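Local coordinates for protein 3-methylornithine synthase (PDB 3T7V) that catalyses the radical-based isomerization of L-lysine to (3R)-3-methyl-D-ornithine in pyrrolysine biosynthesis, using a [4Fe-4S] cluster and S-adenosylmethionine, at residues A[59-65]-A[296-302]; A[132-136]-A[158-164]; A[164-170]-A[202-207]; A[230-235]-A[269-275]. The contacts are given in a common frame with arbitrary orientation. Residue numbers count along the deposited sequence, not the author numbering.

Starting from the N terminus, strand 58-68 opens the barrel, and its partner in contact 1, strand 296-300, comes only after some 230 residues; contacts 2, 3 and 4 all fall within that long loop. They follow one another in series without crossing. Contact 2 (132-136 with 158-164) closes first, setting helix 126-139 against the turn that leads into strand 163-167. Contact 3 then pairs that strand with strand 203-210, sharing Asn164 with contact 2. Contact 4 joins strand 233-238 to the loop entering strand 275-277, and is bound to contact 3 by the Glu205-Arg235 salt bridge. It meets contact 1 where Phe60 packs on Leu273. Contacts 1, 3 and 4 all reach the bound 5-amino-D-isoleucine.

Contact 1: residues A[59-65]-A[296-302]; sequences VFLNCFI and IVTSILP. With MD0 (5-amino-D-isoleucine), chain D.
Strands 59-65 and 296-300 run parallel, their axes 4.6 Å apart and 14° from exact alignment, as neighbouring staves of the TIM-type barrel of this radical SAM enzyme. Phe60 is paired with Ile296 and Leu61 with Val297; a beta bulge then shifts the register by one, so that Cys63 is paired with Ile300, their side chains diverging. Three backbone hydrogen bonds hold the pair: Val297 N to Phe60 O at 2.8 Å, Asn62 N to Val297 O at 2.9 Å and Phe64 N to Ile300 O at 2.8 Å. At the bulge Ser299 takes phi/psi of 69/27°, and its N donates a hydrogen bond to a water 2.9 Å away, which in turn makes a weak 3.2 Å bond to Asn62 O. Ser299 O accepts from Arg322, and Leu61 N bonds His109, beside strand 110-115. Ser299 OG accepts from MD0 N at 2.8 Å, while Thr298 OG1 (chi1 p) donates to MD0 O at 2.8 Å. Both residues are experimentally established binding residues. Phe64, with chi1 t, lays one ring face against MD0, CE1 to CB 3.5 Å. Apolar contacts include Leu61 CD2 to Ile300 CD1 at 4.0 Å and Cys63 SG to Pro302 CG at 3.7 Å. Strand 110-115 flanks 59-65, strand 275-277 flanks 296-300, and helix 278-291 packs on Val297 and Ile300.

Contact 2: residues A[132-136]-A[158-164]; sequences VQIVK and AREKGAN
Here helix 126-139 of the barrel's outer layer lies against a Schellman motif that ends helix 152-160 and turns the chain into strand 163-167. Val132, buried with chi1 t, points toward the turn: its CG1 is 3.9 Å from Ala158 O and 4.2 Å from Ala163 CB, and its CG2 is 4.4 Å from Ala158 CB. One residue on, Gln133 has its CA 5.0 Å from that of Lys161 and extends with chi1 and chi2 t; its OE1 takes a weak 3.0 Å hydrogen bond from Lys161 NZ, while its NE2 is bonded to Glu137 in its own helix. Lys136 (chi1 t, chi2 p) passes alongside Gly162, with CB 3.5 Å from Lys161 O. Gly162 has phi/psi 118/13°, a conformation suited to glycine, and a CB there would also clash with Lys136 CG. The turn is closed by Ala163 N to Ala158 O at 3.0 Å and Gly162 N to Arg159 O at 3.1 Å. Lys136 NZ also bonds Leu141 O, bringing in the loop before strand 143-146, and it donates to Gly162 O at 2.9 Å.

Contact 3: residues A[164-170]-A[202-207]; sequences NFLALYQ and YCVEDG. With MD0 (5-amino-D-isoleucine), chain D; SAM (S-adenosylmethionine), chain C.
Cys203 CB sits squarely over the face of the Phe165 ring, 3.4 Å from its centroid in a CH-pi contact, with SG oblique at 4.6 Å. The pair lies on the same sheet face as Ala167 and Glu205; on the other, Leu166 CB meets Val204 CG1 at 4.5 Å. Tyr202, just before its strand, adds CD1 at 4.0 Å from Leu166 CB. The strands 164-167 and 203-207 are parallel, 4.6 Å apart and crossing at -25°, in the register Phe165-Cys203, Leu166-Val204, Ala167-Glu205. Four backbone hydrogen bonds join them: Cys203 N to Asn164 O, Leu166 N to Cys203 O and Glu205 N to Leu166 O, each 2.9 Å, then Leu168 N to Glu205 O at 3.2 Å. Beyond the end of strand 164-167, Gln170 N donates to Asp206 OD1 at 2.9 Å, which also accepts from Gly207 N at 2.8 Å; Asp206 OD2 is bonded to Tyr173. Gly207 carries no side chain where a CB would run into the Tyr169 ring. Tyr169, chi1 m, donates OH to OE1 of the extended Glu205 (chi1 and chi2 t) at 2.6 Å, and accepts from MD0 NE at 2.8 Å; its CD2 is 3.4 Å from SAM O3'. Since Glu205 OE2 is also salt-bridged to Arg235, this carboxylate links two established binding residues, an arrangement consistent with the tyrosine oxygen serving as acceptor for the ligand's side-chain amine.

Contact 4: residues A[230-235]-A[269-275]; sequences DPDMVR and FPKRLIP. With MD0 (5-amino-D-isoleucine), chain D.
Val234 (chi1 m) lays CG1 over the face of the Phe269 ring, 4.1 Å from the centroid and 6° off its normal, a CH-pi contact; its CG2 reaches Ile274 CG1 at 3.9 Å. This is where, in the TIM-type barrel, strand 233-238 meets the chain leaving helix 258-268 for strand 275-277. Residues 269-272 form a type I beta turn closed by Arg272 N to Phe269 O at 3.1 Å. Beyond it a single bridge pairs Met233 with Leu273, CA atoms 4.5 Å apart: Val234 N donates to Leu273 O at 3.0 Å, and Leu273 N makes a weak 3.3 Å bond to Asp232 O. Asp230, just past helix 216-228, takes positive phi (57/53°). Arg272 bridges the segments in a salt-bridge network, NH2 to Asp230 OD1 at 2.9 Å and NH1 to Asp232 OD1 at 3.3 Å, while a water bonds Asp232 O at 2.8 Å and, weakly, Arg272 NH1 at 3.3 Å. Asp232 OD2 turns instead to Val204 N of the adjacent strand. Pro275 packs at the C-terminal end of the contact, its CG 3.6 Å from Met233 CE and 3.2 Å from Arg235 CB, and also over a face of the Arg235 guanidinium. Salt-bridged to Glu205 through NE, Arg235 grips the ligand carboxylate with both terminal nitrogens: NH1 to MD0 OXT at 3.1 Å and NH2 to MD0 O at 3.0 Å.

Contact 1: residues A[59-65]-A[296-302]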
# COMPACT_ATOMS: atom_id res chain seq x y z
N VAL A 59 -6.41 -15.08 -1.35
CA VAL A 59 -5.92 -13.72 -1.50
C VAL A 59 -6.93 -12.80 -0.81
O VAL A 59 -8.15 -13.01 -0.84
CB VAL A 59 -5.90 -13.39 -3.06
CG1 VAL A 59 -5.54 -11.91 -3.28
CG2 VAL A 59 -4.93 -14.31 -3.77
N PHE A 60 -6.42 -11.71 -0.22
CA PHE A 60 -7.26 -10.70 0.42
C PHE A 60 -7.50 -9.56 -0.57
O PHE A 60 -6.69 -9.36 -1.50
CB PHE A 60 -6.57 -10.17 1.70
CG PHE A 60 -6.31 -11.23 2.73
CD1 PHE A 60 -7.37 -11.91 3.28
CD2 PHE A 60 -5.02 -11.55 3.09
CE1 PHE A 60 -7.12 -12.94 4.23
CE2 PHE A 60 -4.76 -12.51 4.10
CZ PHE A 60 -5.83 -13.19 4.62
N LEU A 61 -8.60 -8.84 -0.42
CA LEU A 61 -9.06 -7.81 -1.38
C LEU A 61 -9.37 -6.51 -0.63
O LEU A 61 -10.18 -6.50 0.31
CB LEU A 61 -10.30 -8.26 -2.12
CG LEU A 61 -10.17 -9.58 -2.83
CD1 LEU A 61 -11.54 -10.08 -3.33
CD2 LEU A 61 -9.18 -9.44 -3.99
N ASN A 62 -8.72 -5.39 -1.02
CA ASN A 62 -8.88 -4.09 -0.29
C ASN A 62 -9.40 -3.07 -1.28
O ASN A 62 -8.78 -2.84 -2.37
CB ASN A 62 -7.46 -3.67 0.18
CG ASN A 62 -7.45 -2.53 1.20
OD1 ASN A 62 -8.44 -2.16 1.77
ND2 ASN A 62 -6.22 -2.06 1.49
N CYS A 63 -10.54 -2.49 -0.95
CA CYS A 63 -11.06 -1.38 -1.80
C CYS A 63 -10.40 -0.08 -1.45
O CYS A 63 -10.05 0.16 -0.32
CB CYS A 63 -12.51 -1.27 -1.50
SG CYS A 63 -13.41 -0.11 -2.54
N PHE A 64 -10.16 0.76 -2.42
CA PHE A 64 -9.49 2.03 -2.19
C PHE A 64 -10.47 3.16 -2.43
O PHE A 64 -10.99 3.34 -3.55
CB PHE A 64 -8.35 2.12 -3.22
CG PHE A 64 -7.54 3.40 -3.08
CD1 PHE A 64 -6.86 3.63 -1.88
CD2 PHE A 64 -7.46 4.35 -4.09
CE1 PHE A 64 -6.12 4.80 -1.67
CE2 PHE A 64 -6.71 5.53 -3.89
CZ PHE A 64 -6.07 5.74 -2.69
N ILE A 65 -10.69 3.97 -1.41
CA ILE A 65 -11.59 5.15 -1.47
C ILE A 65 -10.81 6.39 -1.15
O ILE A 65 -10.55 6.72 0.03
CB ILE A 65 -12.77 5.02 -0.50
CG1 ILE A 65 -13.57 3.70 -0.76
CG2 ILE A 65 -13.71 6.25 -0.65
CD1 ILE A 65 -14.71 3.54 0.25
N ILE A 296 -2.36 -9.74 -1.02
CA ILE A 296 -3.54 -8.87 -0.92
C ILE A 296 -3.55 -7.95 -2.13
O ILE A 296 -2.52 -7.37 -2.50
CB ILE A 296 -3.59 -8.10 0.45
CG1 ILE A 296 -4.77 -7.12 0.50
CG2 ILE A 296 -2.27 -7.34 0.76
CD1 ILE A 296 -5.02 -6.69 1.97
N VAL A 297 -4.69 -7.76 -2.73
CA VAL A 297 -4.81 -6.93 -3.94
C VAL A 297 -5.43 -5.59 -3.45
O VAL A 297 -6.39 -5.60 -2.68
CB VAL A 297 -5.70 -7.54 -5.00
CG1 VAL A 297 -5.79 -6.65 -6.25
CG2 VAL A 297 -5.18 -8.91 -5.44
N THR A 298 -4.74 -4.48 -3.83
CA THR A 298 -5.17 -3.17 -3.37
C THR A 298 -5.35 -2.25 -4.57
O THR A 298 -5.04 -2.59 -5.71
CB THR A 298 -4.12 -2.55 -2.41
OG1 THR A 298 -2.93 -2.18 -3.15
CG2 THR A 298 -3.77 -3.50 -1.23
N SER A 299 -5.93 -1.09 -4.27
CA SER A 299 -6.22 -0.09 -5.31
C SER A 299 -7.35 -0.58 -6.23
O SER A 299 -7.45 -0.21 -7.41
CB SER A 299 -5.01 0.37 -6.12
OG SER A 299 -5.16 1.83 -6.39
N ILE A 300 -8.21 -1.44 -5.67
CA ILE A 300 -9.44 -1.87 -6.35
C ILE A 300 -10.43 -0.73 -6.11
O ILE A 300 -10.63 -0.29 -4.99
CB ILE A 300 -9.98 -3.17 -5.73
CG1 ILE A 300 -8.87 -4.25 -5.74
CG2 ILE A 300 -11.22 -3.58 -6.52
CD1 ILE A 300 -9.34 -5.55 -5.07
N LEU A 301 -11.09 -0.26 -7.15
CA LEU A 301 -12.04 0.82 -6.94
C LEU A 301 -13.45 0.32 -6.80
O LEU A 301 -13.80 -0.77 -7.31
CB LEU A 301 -12.00 1.77 -8.14
CG LEU A 301 -10.63 2.47 -8.30
CD1 LEU A 301 -10.57 3.38 -9.53
CD2 LEU A 301 -10.24 3.34 -7.11
N PRO A 302 -14.29 1.11 -6.08
CA PRO A 302 -15.71 0.83 -6.00
C PRO A 302 -16.28 0.67 -7.45
O PRO A 302 -15.74 1.30 -8.41
CB PRO A 302 -16.24 2.12 -5.35
CG PRO A 302 -15.15 2.60 -4.46
CD PRO A 302 -13.96 2.37 -5.41
C MD0 D . -2.81 1.46 -3.37
N MD0 D . -3.67 3.35 -4.61
O MD0 D . -3.06 0.56 -2.53
CA MD0 D . -3.54 2.76 -3.29
CB MD0 D . -2.81 3.74 -2.33
CD MD0 D . -2.66 4.19 0.22
NE MD0 D . -2.78 3.54 1.52
CG MD0 D . -2.88 3.16 -0.89
CG2 MD0 D . -1.33 4.02 -2.71
OXT MD0 D . -1.96 1.32 -4.26
O HOH W 1 -6.77 -0.41 -1.61

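Contact 2: residues A[132-136]-A[158-164]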
# COMPACT_ATOMS: atom_id res chain seq x y z
N VAL A 132 -15.01 8.34 9.56
CA VAL A 132 -14.77 6.93 9.88
C VAL A 132 -15.97 6.26 10.55
O VAL A 132 -16.32 5.13 10.17
CB VAL A 132 -13.53 6.86 10.84
CG1 VAL A 132 -13.30 5.42 11.33
CG2 VAL A 132 -12.26 7.35 10.11
N GLN A 133 -16.65 6.98 11.45
CA GLN A 133 -17.82 6.41 12.13
C GLN A 133 -18.88 6.06 11.09
O GLN A 133 -19.48 4.99 11.15
CB GLN A 133 -18.35 7.43 13.12
CG GLN A 133 -19.64 6.93 13.83
CD GLN A 133 -20.22 7.94 14.79
OE1 GLN A 133 -19.59 8.88 15.15
NE2 GLN A 133 -21.48 7.77 15.14
N ILE A 134 -19.17 6.94 10.13
CA ILE A 134 -20.21 6.69 9.13
C ILE A 134 -19.86 5.55 8.27
O ILE A 134 -20.72 4.68 8.01
CB ILE A 134 -20.51 7.98 8.31
CG1 ILE A 134 -21.25 8.98 9.21
CG2 ILE A 134 -21.32 7.65 7.06
CD1 ILE A 134 -21.25 10.38 8.69
N VAL A 135 -18.62 5.50 7.78
CA VAL A 135 -18.26 4.35 6.97
C VAL A 135 -18.31 3.02 7.76
O VAL A 135 -18.76 1.98 7.23
CB VAL A 135 -16.83 4.55 6.37
CG1 VAL A 135 -16.39 3.27 5.62
CG2 VAL A 135 -16.85 5.80 5.42
N LYS A 136 -17.88 3.00 9.02
CA LYS A 136 -17.91 1.76 9.82
C LYS A 136 -19.39 1.37 10.02
O LYS A 136 -19.74 0.19 9.95
CB LYS A 136 -17.23 1.98 11.15
CG LYS A 136 -16.95 0.67 11.89
CD LYS A 136 -15.78 -0.04 11.24
CE LYS A 136 -15.45 -1.23 12.07
NZ LYS A 136 -14.15 -1.83 11.51
N ALA A 158 -10.25 7.90 16.08
CA ALA A 158 -10.63 7.08 14.93
C ALA A 158 -10.60 5.59 15.22
O ALA A 158 -11.42 4.86 14.69
CB ALA A 158 -9.78 7.41 13.74
N ARG A 159 -9.70 5.17 16.11
CA ARG A 159 -9.65 3.77 16.59
C ARG A 159 -10.95 3.42 17.30
O ARG A 159 -11.57 2.38 17.06
CB ARG A 159 -8.43 3.57 17.46
CG ARG A 159 -8.35 2.14 18.03
CD ARG A 159 -8.17 1.07 16.98
NE ARG A 159 -8.12 -0.23 17.61
CZ ARG A 159 -8.15 -1.37 16.93
NH1 ARG A 159 -8.14 -1.37 15.60
NH2 ARG A 159 -8.05 -2.50 17.61
N GLU A 160 -11.40 4.33 18.15
CA GLU A 160 -12.66 4.08 18.91
C GLU A 160 -13.90 3.98 18.00
O GLU A 160 -14.82 3.23 18.30
CB GLU A 160 -12.78 5.17 19.99
CG GLU A 160 -13.88 4.88 21.00
CD GLU A 160 -13.75 3.59 21.86
OE1 GLU A 160 -12.65 3.02 22.18
OE2 GLU A 160 -14.84 3.20 22.29
N LYS A 161 -13.86 4.66 16.82
CA LYS A 161 -14.93 4.58 15.82
C LYS A 161 -14.85 3.39 14.86
O LYS A 161 -15.71 3.22 14.04
CB LYS A 161 -15.07 5.86 14.98
CG LYS A 161 -15.37 7.10 15.81
CD LYS A 161 -16.64 6.96 16.61
CE LYS A 161 -17.11 8.37 16.99
NZ LYS A 161 -18.33 8.32 17.82
N GLY A 162 -13.74 2.65 14.93
CA GLY A 162 -13.62 1.36 14.20
C GLY A 162 -12.52 1.31 13.17
O GLY A 162 -12.43 0.32 12.42
N ALA A 163 -11.61 2.26 13.16
CA ALA A 163 -10.46 2.09 12.28
C ALA A 163 -9.55 0.93 12.77
O ALA A 163 -9.27 0.81 13.95
CB ALA A 163 -9.67 3.41 12.21
N ASN A 164 -9.17 0.06 11.84
CA ASN A 164 -8.36 -1.10 12.17
C ASN A 164 -6.90 -1.00 11.73
O ASN A 164 -6.05 -1.64 12.39
CB ASN A 164 -8.95 -2.34 11.45
CG ASN A 164 -10.31 -2.67 11.96
OD1 ASN A 164 -10.44 -3.29 13.05
ND2 ASN A 164 -11.29 -2.20 11.29

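Contact 3: residues A[164-170]-A[202-207]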
# COMPACT_ATOMS: atom_id res chain seq x y z
N ASN A 164 -9.17 0.06 11.84
CA ASN A 164 -8.36 -1.10 12.17
C ASN A 164 -6.90 -1.00 11.73
O ASN A 164 -6.05 -1.64 12.39
CB ASN A 164 -8.95 -2.34 11.45
CG ASN A 164 -10.31 -2.67 11.96
OD1 ASN A 164 -10.44 -3.29 13.05
ND2 ASN A 164 -11.29 -2.20 11.29
N PHE A 165 -6.57 -0.39 10.60
CA PHE A 165 -5.22 -0.32 10.05
C PHE A 165 -4.91 1.15 9.85
O PHE A 165 -5.77 1.95 9.45
CB PHE A 165 -5.24 -1.04 8.66
CG PHE A 165 -4.45 -2.27 8.57
CD1 PHE A 165 -3.03 -2.16 8.40
CD2 PHE A 165 -5.04 -3.51 8.55
CE1 PHE A 165 -2.26 -3.31 8.25
CE2 PHE A 165 -4.27 -4.68 8.42
CZ PHE A 165 -2.90 -4.57 8.25
N LEU A 166 -3.69 1.48 10.12
CA LEU A 166 -3.13 2.79 9.71
C LEU A 166 -2.08 2.55 8.64
O LEU A 166 -1.11 1.81 8.88
CB LEU A 166 -2.46 3.48 10.90
CG LEU A 166 -1.71 4.79 10.50
CD1 LEU A 166 -2.70 5.83 10.03
CD2 LEU A 166 -0.95 5.24 11.72
N ALA A 167 -2.27 3.16 7.48
CA ALA A 167 -1.22 3.05 6.43
C ALA A 167 -0.51 4.39 6.36
O ALA A 167 -1.12 5.42 6.05
CB ALA A 167 -1.91 2.72 5.08
N LEU A 168 0.76 4.38 6.69
CA LEU A 168 1.53 5.64 6.75
C LEU A 168 2.95 5.29 6.34
O LEU A 168 3.76 4.81 7.15
CB LEU A 168 1.49 6.18 8.25
CG LEU A 168 2.02 7.62 8.36
CD1 LEU A 168 1.05 8.64 7.74
CD2 LEU A 168 2.27 7.93 9.88
N TYR A 169 3.21 5.41 5.03
CA TYR A 169 4.45 4.82 4.52
C TYR A 169 5.62 5.76 4.69
O TYR A 169 5.51 6.96 4.55
CB TYR A 169 4.31 4.51 2.97
CG TYR A 169 3.03 3.73 2.63
CD1 TYR A 169 2.47 2.84 3.55
CD2 TYR A 169 2.41 3.93 1.44
CE1 TYR A 169 1.27 2.17 3.25
CE2 TYR A 169 1.23 3.30 1.12
CZ TYR A 169 0.65 2.44 2.04
OH TYR A 169 -0.55 1.81 1.72
N GLN A 170 6.75 5.17 5.04
CA GLN A 170 7.97 5.99 5.23
C GLN A 170 8.62 6.40 3.89
O GLN A 170 9.38 7.40 3.86
CB GLN A 170 9.01 5.21 6.01
CG GLN A 170 10.02 6.14 6.71
CD GLN A 170 9.46 6.95 7.85
OE1 GLN A 170 8.44 6.61 8.43
NE2 GLN A 170 10.18 8.02 8.24
N TYR A 202 -4.13 -0.42 16.63
CA TYR A 202 -4.09 -0.56 15.16
C TYR A 202 -3.08 -1.59 14.68
O TYR A 202 -2.03 -1.78 15.30
CB TYR A 202 -3.61 0.78 14.54
CG TYR A 202 -4.56 1.93 14.53
CD1 TYR A 202 -5.33 2.17 13.37
CD2 TYR A 202 -4.63 2.83 15.60
CE1 TYR A 202 -6.12 3.27 13.27
CE2 TYR A 202 -5.44 3.96 15.48
CZ TYR A 202 -6.18 4.16 14.34
OH TYR A 202 -6.92 5.28 14.25
N CYS A 203 -3.41 -2.19 13.54
CA CYS A 203 -2.37 -2.80 12.72
C CYS A 203 -1.76 -1.67 11.85
O CYS A 203 -2.48 -0.70 11.57
CB CYS A 203 -3.03 -3.82 11.76
SG CYS A 203 -3.54 -5.29 12.57
N VAL A 204 -0.50 -1.79 11.44
CA VAL A 204 0.16 -0.71 10.68
C VAL A 204 0.72 -1.24 9.40
O VAL A 204 1.19 -2.41 9.32
CB VAL A 204 1.14 0.08 11.51
CG1 VAL A 204 0.45 0.66 12.76
CG2 VAL A 204 2.29 -0.74 11.94
N GLU A 205 0.61 -0.44 8.34
CA GLU A 205 1.28 -0.75 7.05
C GLU A 205 2.36 0.30 6.84
O GLU A 205 2.09 1.53 6.93
CB GLU A 205 0.25 -0.64 5.90
CG GLU A 205 0.89 -1.07 4.54
CD GLU A 205 -0.00 -0.93 3.28
OE1 GLU A 205 -1.02 -0.19 3.26
OE2 GLU A 205 0.43 -1.52 2.21
N ASP A 206 3.54 -0.20 6.51
CA ASP A 206 4.65 0.66 6.07
C ASP A 206 4.94 0.33 4.64
O ASP A 206 4.48 -0.69 4.09
CB ASP A 206 5.88 0.38 6.95
CG ASP A 206 6.95 1.51 6.95
OD1 ASP A 206 6.77 2.55 6.25
OD2 ASP A 206 7.92 1.33 7.77
N GLY A 207 5.68 1.24 4.00
CA GLY A 207 5.91 1.07 2.57
C GLY A 207 7.12 1.85 2.13
O GLY A 207 7.44 2.90 2.69
C MD0 D . -2.81 1.46 -3.37
N MD0 D . -3.67 3.35 -4.61
O MD0 D . -3.06 0.56 -2.53
CA MD0 D . -3.54 2.76 -3.29
CB MD0 D . -2.81 3.74 -2.33
CD MD0 D . -2.66 4.19 0.22
NE MD0 D . -2.78 3.54 1.52
CG MD0 D . -2.88 3.16 -0.89
CG2 MD0 D . -1.33 4.02 -2.71
OXT MD0 D . -1.96 1.32 -4.26
N SAM C . -1.43 11.73 2.02
CA SAM C . -1.22 10.61 2.81
C SAM C . 0.19 10.17 2.90
O SAM C . 1.07 10.74 2.22
OXT SAM C . 0.46 9.27 3.78
CB SAM C . -1.62 9.46 2.20
CG SAM C . -1.39 9.20 0.76
SD SAM C . -0.53 7.60 0.46
CE SAM C . -1.78 6.71 -0.42
C5' SAM C . 0.57 8.05 -0.87
C4' SAM C . 1.64 7.26 -0.94
O4' SAM C . 1.20 6.90 -2.39
C3' SAM C . 2.84 7.81 -0.77
O3' SAM C . 3.02 7.18 0.51
C2' SAM C . 3.48 6.90 -1.82
O2' SAM C . 4.09 5.69 -1.26
C1' SAM C . 2.48 6.54 -2.93
N9 SAM C . 2.67 7.47 -4.11
C8 SAM C . 2.40 8.81 -4.23
N7 SAM C . 2.78 9.22 -5.43
C5 SAM C . 3.30 8.13 -6.10
C6 SAM C . 3.91 7.99 -7.36
N6 SAM C . 4.07 9.01 -8.20
N1 SAM C . 4.28 6.76 -7.75
C2 SAM C . 4.15 5.68 -6.92
N3 SAM C . 3.67 5.80 -5.66
C4 SAM C . 3.23 7.04 -5.28

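Contact 4: residues A[230-235]-A[269-275]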
# COMPACT_ATOMS: atom_id res chain seq x y z
N ASP A 230 8.16 -3.80 13.28
CA ASP A 230 7.20 -4.92 13.31
C ASP A 230 5.83 -4.58 12.64
O ASP A 230 4.74 -4.70 13.23
CB ASP A 230 6.99 -5.42 14.77
CG ASP A 230 6.40 -6.82 14.84
OD1 ASP A 230 6.72 -7.64 13.96
OD2 ASP A 230 5.63 -7.10 15.80
N PRO A 231 5.87 -4.10 11.41
CA PRO A 231 4.60 -3.75 10.75
C PRO A 231 3.80 -5.01 10.40
O PRO A 231 4.33 -6.10 10.19
CB PRO A 231 5.07 -3.06 9.48
CG PRO A 231 6.38 -3.71 9.21
CD PRO A 231 7.02 -3.96 10.54
N ASP A 232 2.48 -4.83 10.31
CA ASP A 232 1.56 -5.91 9.93
C ASP A 232 1.45 -6.15 8.43
O ASP A 232 1.14 -7.25 7.98
CB ASP A 232 0.19 -5.62 10.53
CG ASP A 232 0.29 -5.42 12.02
OD1 ASP A 232 0.33 -6.46 12.71
OD2 ASP A 232 0.48 -4.25 12.54
N MET A 233 1.79 -5.12 7.65
CA MET A 233 1.71 -5.12 6.20
C MET A 233 2.88 -4.27 5.74
O MET A 233 3.21 -3.24 6.34
CB MET A 233 0.35 -4.52 5.74
CG MET A 233 0.17 -4.54 4.24
SD MET A 233 -1.55 -4.12 3.91
CE MET A 233 -1.52 -4.12 2.16
N VAL A 234 3.54 -4.77 4.69
CA VAL A 234 4.71 -4.04 4.12
C VAL A 234 4.52 -4.02 2.63
O VAL A 234 4.12 -5.01 1.98
CB VAL A 234 6.07 -4.74 4.44
CG1 VAL A 234 6.36 -4.57 5.96
CG2 VAL A 234 6.02 -6.21 4.08
N ARG A 235 4.83 -2.87 2.06
CA ARG A 235 4.69 -2.72 0.61
C ARG A 235 5.86 -2.06 -0.07
O ARG A 235 6.66 -1.33 0.56
CB ARG A 235 3.39 -2.02 0.25
CG ARG A 235 3.43 -0.60 0.37
CD ARG A 235 2.35 0.13 -0.51
NE ARG A 235 0.99 -0.31 -0.14
CZ ARG A 235 -0.07 -0.20 -0.94
NH1 ARG A 235 0.08 0.32 -2.18
NH2 ARG A 235 -1.24 -0.64 -0.53
N PHE A 269 9.49 -11.10 5.53
CA PHE A 269 8.32 -11.01 6.34
C PHE A 269 7.33 -12.11 5.91
O PHE A 269 6.24 -11.86 5.33
CB PHE A 269 7.63 -9.65 6.07
CG PHE A 269 8.50 -8.46 6.38
CD1 PHE A 269 9.26 -7.82 5.42
CD2 PHE A 269 8.45 -7.88 7.69
CE1 PHE A 269 10.09 -6.70 5.73
CE2 PHE A 269 9.26 -6.78 7.99
CZ PHE A 269 10.07 -6.18 7.02
N PRO A 270 7.67 -13.36 6.12
CA PRO A 270 6.98 -14.46 5.50
C PRO A 270 5.48 -14.53 5.88
O PRO A 270 4.68 -14.98 5.06
CB PRO A 270 7.76 -15.71 5.94
CG PRO A 270 8.55 -15.21 7.10
CD PRO A 270 8.88 -13.79 6.84
N LYS A 271 5.15 -14.08 7.09
CA LYS A 271 3.78 -14.23 7.60
C LYS A 271 2.95 -12.98 7.39
O LYS A 271 1.80 -12.93 7.91
CB LYS A 271 3.84 -14.54 9.09
CG LYS A 271 4.49 -15.91 9.36
CD LYS A 271 4.67 -16.20 10.88
CE LYS A 271 5.47 -17.47 11.14
NZ LYS A 271 5.33 -17.93 12.55
N ARG A 272 3.51 -11.94 6.73
CA ARG A 272 2.82 -10.61 6.74
C ARG A 272 2.01 -10.41 5.45
O ARG A 272 2.07 -11.18 4.51
CB ARG A 272 3.83 -9.48 6.97
CG ARG A 272 4.62 -9.69 8.31
CD ARG A 272 3.65 -9.61 9.48
NE ARG A 272 4.31 -9.53 10.76
CZ ARG A 272 3.70 -9.22 11.90
NH1 ARG A 272 2.40 -8.97 11.93
NH2 ARG A 272 4.40 -9.16 13.02
N LEU A 273 1.18 -9.38 5.44
CA LEU A 273 0.47 -8.96 4.26
C LEU A 273 1.39 -8.17 3.36
O LEU A 273 2.15 -7.30 3.88
CB LEU A 273 -0.71 -8.06 4.67
CG LEU A 273 -1.79 -8.80 5.49
CD1 LEU A 273 -2.79 -7.77 6.00
CD2 LEU A 273 -2.45 -9.82 4.64
N ILE A 274 1.37 -8.43 2.06
CA ILE A 274 2.18 -7.68 1.08
C ILE A 274 1.29 -7.45 -0.11
O ILE A 274 0.78 -8.44 -0.70
CB ILE A 274 3.42 -8.48 0.60
CG1 ILE A 274 4.24 -8.87 1.83
CG2 ILE A 274 4.21 -7.68 -0.45
CD1 ILE A 274 5.50 -9.75 1.53
N PRO A 275 1.04 -6.19 -0.49
CA PRO A 275 0.06 -5.87 -1.54
C PRO A 275 0.52 -6.04 -2.92
O PRO A 275 1.74 -5.78 -3.25
CB PRO A 275 -0.31 -4.42 -1.25
CG PRO A 275 0.82 -3.83 -0.56
CD PRO A 275 1.50 -4.98 0.20
C MD0 D . -2.81 1.46 -3.37
N MD0 D . -3.67 3.35 -4.61
O MD0 D . -3.06 0.56 -2.53
CA MD0 D . -3.54 2.76 -3.29
CB MD0 D . -2.81 3.74 -2.33
CD MD0 D . -2.66 4.19 0.22
NE MD0 D . -2.78 3.54 1.52
CG MD0 D . -2.88 3.16 -0.89
CG2 MD0 D . -1.33 4.02 -2.71
OXT MD0 D . -1.96 1.32 -4.26
O HOH W 2 0.12 -9.37 9.56